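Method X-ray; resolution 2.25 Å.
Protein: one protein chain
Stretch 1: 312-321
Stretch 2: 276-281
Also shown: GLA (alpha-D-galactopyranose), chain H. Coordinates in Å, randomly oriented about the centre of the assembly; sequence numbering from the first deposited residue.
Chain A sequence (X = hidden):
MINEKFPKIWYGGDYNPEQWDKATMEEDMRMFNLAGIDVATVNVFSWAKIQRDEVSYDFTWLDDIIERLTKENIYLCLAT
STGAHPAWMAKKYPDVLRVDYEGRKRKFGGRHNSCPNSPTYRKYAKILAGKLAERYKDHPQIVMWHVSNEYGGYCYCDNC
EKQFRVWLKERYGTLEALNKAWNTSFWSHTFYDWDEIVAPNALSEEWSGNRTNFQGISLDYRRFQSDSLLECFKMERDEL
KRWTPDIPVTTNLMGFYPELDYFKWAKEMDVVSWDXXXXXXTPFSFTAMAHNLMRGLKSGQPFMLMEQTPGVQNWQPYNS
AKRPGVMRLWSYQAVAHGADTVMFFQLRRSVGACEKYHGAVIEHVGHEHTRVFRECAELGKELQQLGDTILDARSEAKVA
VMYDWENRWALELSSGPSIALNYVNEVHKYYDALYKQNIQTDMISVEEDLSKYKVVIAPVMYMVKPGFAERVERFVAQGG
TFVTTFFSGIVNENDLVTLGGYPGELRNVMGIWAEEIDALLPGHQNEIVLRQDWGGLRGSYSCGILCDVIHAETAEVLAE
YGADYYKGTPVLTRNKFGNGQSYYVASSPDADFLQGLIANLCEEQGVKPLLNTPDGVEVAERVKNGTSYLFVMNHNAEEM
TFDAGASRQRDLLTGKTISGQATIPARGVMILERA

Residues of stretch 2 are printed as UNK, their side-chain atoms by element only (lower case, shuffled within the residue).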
# COMPACT_ATOMS: atom_id res chain seq x y z
N VAL A 312 21.01 7.35 18.66
CA VAL A 312 19.88 6.89 17.84
C VAL A 312 19.35 7.97 16.89
O VAL A 312 19.66 9.15 17.04
CB VAL A 312 18.72 6.40 18.72
CG1 VAL A 312 19.18 5.23 19.59
CG2 VAL A 312 18.17 7.53 19.57
N GLN A 313 18.55 7.56 15.91
CA GLN A 313 17.85 8.49 15.05
C GLN A 313 16.36 8.15 15.07
O GLN A 313 15.97 7.02 14.78
CB GLN A 313 18.38 8.46 13.61
CG GLN A 313 17.65 9.44 12.66
CD GLN A 313 17.97 9.19 11.18
OE1 GLN A 313 17.85 10.10 10.35
NE2 GLN A 313 18.37 7.97 10.87
N ASN A 314 15.54 9.12 15.41
CA ASN A 314 14.12 8.89 15.58
C ASN A 314 13.45 8.44 14.29
O ASN A 314 12.49 7.68 14.33
CB ASN A 314 13.45 10.16 16.08
CG ASN A 314 13.61 11.30 15.11
OD1 ASN A 314 14.71 11.81 14.92
ND2 ASN A 314 12.51 11.71 14.50
N TRP A 315 13.97 8.91 13.16
CA TRP A 315 13.36 8.64 11.85
C TRP A 315 13.46 7.19 11.39
O TRP A 315 12.69 6.76 10.55
CB TRP A 315 13.91 9.59 10.78
CG TRP A 315 13.65 11.04 11.10
CD1 TRP A 315 14.54 11.94 11.63
CD2 TRP A 315 12.41 11.73 10.95
NE1 TRP A 315 13.92 13.16 11.81
CE2 TRP A 315 12.61 13.06 11.40
CE3 TRP A 315 11.14 11.37 10.48
CZ2 TRP A 315 11.60 14.02 11.37
CZ3 TRP A 315 10.13 12.32 10.46
CH2 TRP A 315 10.37 13.63 10.90
N GLN A 316 14.40 6.43 11.93
CA GLN A 316 14.53 5.04 11.52
C GLN A 316 13.36 4.21 12.08
O GLN A 316 12.89 4.45 13.19
CB GLN A 316 15.89 4.46 11.94
CG GLN A 316 17.07 5.21 11.32
CD GLN A 316 18.43 4.78 11.87
OE1 GLN A 316 19.45 5.43 11.58
NE2 GLN A 316 18.46 3.70 12.64
N PRO A 317 12.88 3.24 11.30
CA PRO A 317 11.77 2.38 11.72
C PRO A 317 12.04 1.83 13.11
O PRO A 317 11.16 1.80 13.97
CB PRO A 317 11.80 1.24 10.70
CG PRO A 317 12.52 1.80 9.50
CD PRO A 317 13.46 2.84 10.00
N TYR A 318 13.28 1.39 13.32
CA TYR A 318 13.72 0.87 14.61
C TYR A 318 14.88 1.71 15.13
O TYR A 318 15.98 1.64 14.59
CB TYR A 318 14.09 -0.60 14.48
CG TYR A 318 13.00 -1.36 13.79
CD1 TYR A 318 11.90 -1.82 14.50
CD2 TYR A 318 13.02 -1.57 12.40
CE1 TYR A 318 10.87 -2.48 13.87
CE2 TYR A 318 11.98 -2.24 11.75
CZ TYR A 318 10.91 -2.70 12.50
OH TYR A 318 9.87 -3.37 11.89
N ASN A 319 14.60 2.53 16.15
CA ASN A 319 15.63 3.38 16.76
C ASN A 319 16.63 2.54 17.52
O ASN A 319 16.58 2.49 18.75
CB ASN A 319 15.02 4.39 17.74
CG ASN A 319 14.20 5.49 17.07
OD1 ASN A 319 13.80 6.45 17.74
ND2 ASN A 319 13.92 5.34 15.76
N SER A 320 17.51 1.86 16.81
CA SER A 320 18.53 1.05 17.45
C SER A 320 19.72 1.91 17.86
O SER A 320 20.11 2.85 17.15
CB SER A 320 18.96 -0.09 16.52
OG SER A 320 19.38 0.42 15.26
N ALA A 321 20.28 1.62 19.03
CA ALA A 321 21.42 2.38 19.53
C ALA A 321 22.66 1.99 18.72
O ALA A 321 22.76 0.87 18.23
CB ALA A 321 21.63 2.08 21.01
N UNK A 276 24.98 12.14 7.38
CA UNK A 276 25.11 10.68 7.30
C UNK A 276 24.37 9.94 8.41
O UNK A 276 24.77 9.99 9.59
n UNK A 276 25.89 8.08 6.62
c UNK A 276 26.59 10.28 7.28
o UNK A 276 27.72 8.27 7.91
c UNK A 276 26.78 8.79 7.29
N UNK A 277 23.31 9.25 8.02
CA UNK A 277 22.45 8.52 8.95
C UNK A 277 22.24 7.07 8.53
O UNK A 277 21.21 6.72 7.97
c UNK A 277 21.09 9.22 9.07
c UNK A 277 21.47 12.97 9.64
c UNK A 277 21.37 11.74 9.02
o UNK A 277 21.51 14.27 11.64
c UNK A 277 21.40 13.04 11.02
c UNK A 277 21.23 11.90 11.77
c UNK A 277 21.19 10.57 9.76
c UNK A 277 21.13 10.67 11.14
N UNK A 278 23.24 6.22 8.79
CA UNK A 278 23.05 4.81 8.44
C UNK A 278 22.16 4.17 9.47
O UNK A 278 22.21 4.57 10.64
c UNK A 278 24.63 6.51 9.18
c UNK A 278 25.39 5.38 8.52
c UNK A 278 24.46 4.22 8.54
N UNK A 279 21.36 3.20 9.05
CA UNK A 279 20.64 2.34 9.98
C UNK A 279 21.51 1.16 10.41
O UNK A 279 22.54 0.88 9.81
c UNK A 279 19.34 1.84 9.33
o UNK A 279 18.43 2.91 9.18
N UNK A 280 21.11 0.50 11.49
CA UNK A 280 21.71 -0.76 11.90
C UNK A 280 21.84 -1.67 10.67
O UNK A 280 22.75 -2.50 10.58
c UNK A 280 23.82 -2.97 14.46
c UNK A 280 20.80 -1.41 12.95
s UNK A 280 22.17 -2.62 15.06
c UNK A 280 21.27 -2.76 13.50
N UNK A 281 20.93 -1.44 9.72
CA UNK A 281 20.65 -2.30 8.57
C UNK A 281 21.46 -1.97 7.31
O UNK A 281 21.45 -2.73 6.34
c UNK A 281 18.41 -3.43 8.25
o UNK A 281 18.93 -4.39 8.87
o UNK A 281 17.30 -3.50 7.69
c UNK A 281 19.17 -2.13 8.20
C1 GLA H . 18.49 15.93 8.83
C2 GLA H . 18.23 17.42 9.19
C3 GLA H . 18.40 17.71 10.70
C4 GLA H . 17.63 16.65 11.46
C5 GLA H . 18.08 15.25 11.01
C6 GLA H . 17.34 14.21 11.86
O1 GLA H . 19.86 15.50 8.90
O2 GLA H . 19.10 18.26 8.46
O3 GLA H . 17.89 19.00 11.06
O4 GLA H . 16.26 16.83 11.12
O5 GLA H . 17.72 15.06 9.64
O6 GLA H . 18.00 12.94 11.75
O HOH W 1 18.61 0.85 12.54

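Position 276 carries four side-chain atoms. One carbon leads to a second, which bears one oxygen and one nitrogen. One oxygen and one nitrogen on the second carbon make a carboxamide one carbon from CA. The side chain is buried but makes no contact with stretch 1. The residue is Asn276.

Position 277 has one carbon followed by a ring of six carbons, and the ring bears one oxygen. That is a phenol. CA to CB points toward stretch 1, and a ring carbon lies 3.4 Å from Gln313 OE1. The residue is Tyr277, and the ring carbon is CD1. The approach of Gln313 OE1 to the ring is oblique. Over one face of the ring lies O6 of the galactose, which donates a weak hydrogen bond to Gln313 OE1 at 3.2 Å. Sugar, ring and amide therefore meet at one place.

Position 278 has three carbons that close a ring onto the backbone N. CA to CB points away from stretch 1, and the backbone O makes the approach instead. The residue is Pro278. Pro278 O sits 3.0 Å from Gln316 OE1. Both are acceptors, so this is proximity without a hydrogen bond.

Position 279 has one carbon and one oxygen, unbranched. CA to CB runs sideways, yet the oxygen comes 3.3 Å from Gln316 CD. This is Ser279, with OG the atom in contact and chi1 in the m well.

Position 280 has an unbranched chain of two carbons, a sulfur and a last carbon. CA to CB points toward stretch 1, and CB of 280 lies 3.3 Å from Ser320 OG. A thioether of this length is Met280.

Position 281 has two carbons, the second carrying two oxygens. It is a carboxylate, exposed and out of contact with stretch 1. The residue is Asp281.

The contact is modest, burying 290 Å² in all, and no direct hydrogen bond crosses it. Stretch 1 prepares its own side: a type I turn from Gln313 to Gln316 brings the two glutamines together, and Gln313 NE2 donates to Gln316 OE1 at 2.8 Å. The paired amides then pack against 277 to 279. Farther along, water 1 joins the two stretches. It accepts from Met280 N at 2.7 Å, lies 2.9 Å from Ser320 OG in a hydrogen bond of undecided direction, and donates a weak one to Tyr318 O at 3.4 Å. Packing and one bridging water make up the contact.

Stretch 2, residues 276-281: NYPSMD
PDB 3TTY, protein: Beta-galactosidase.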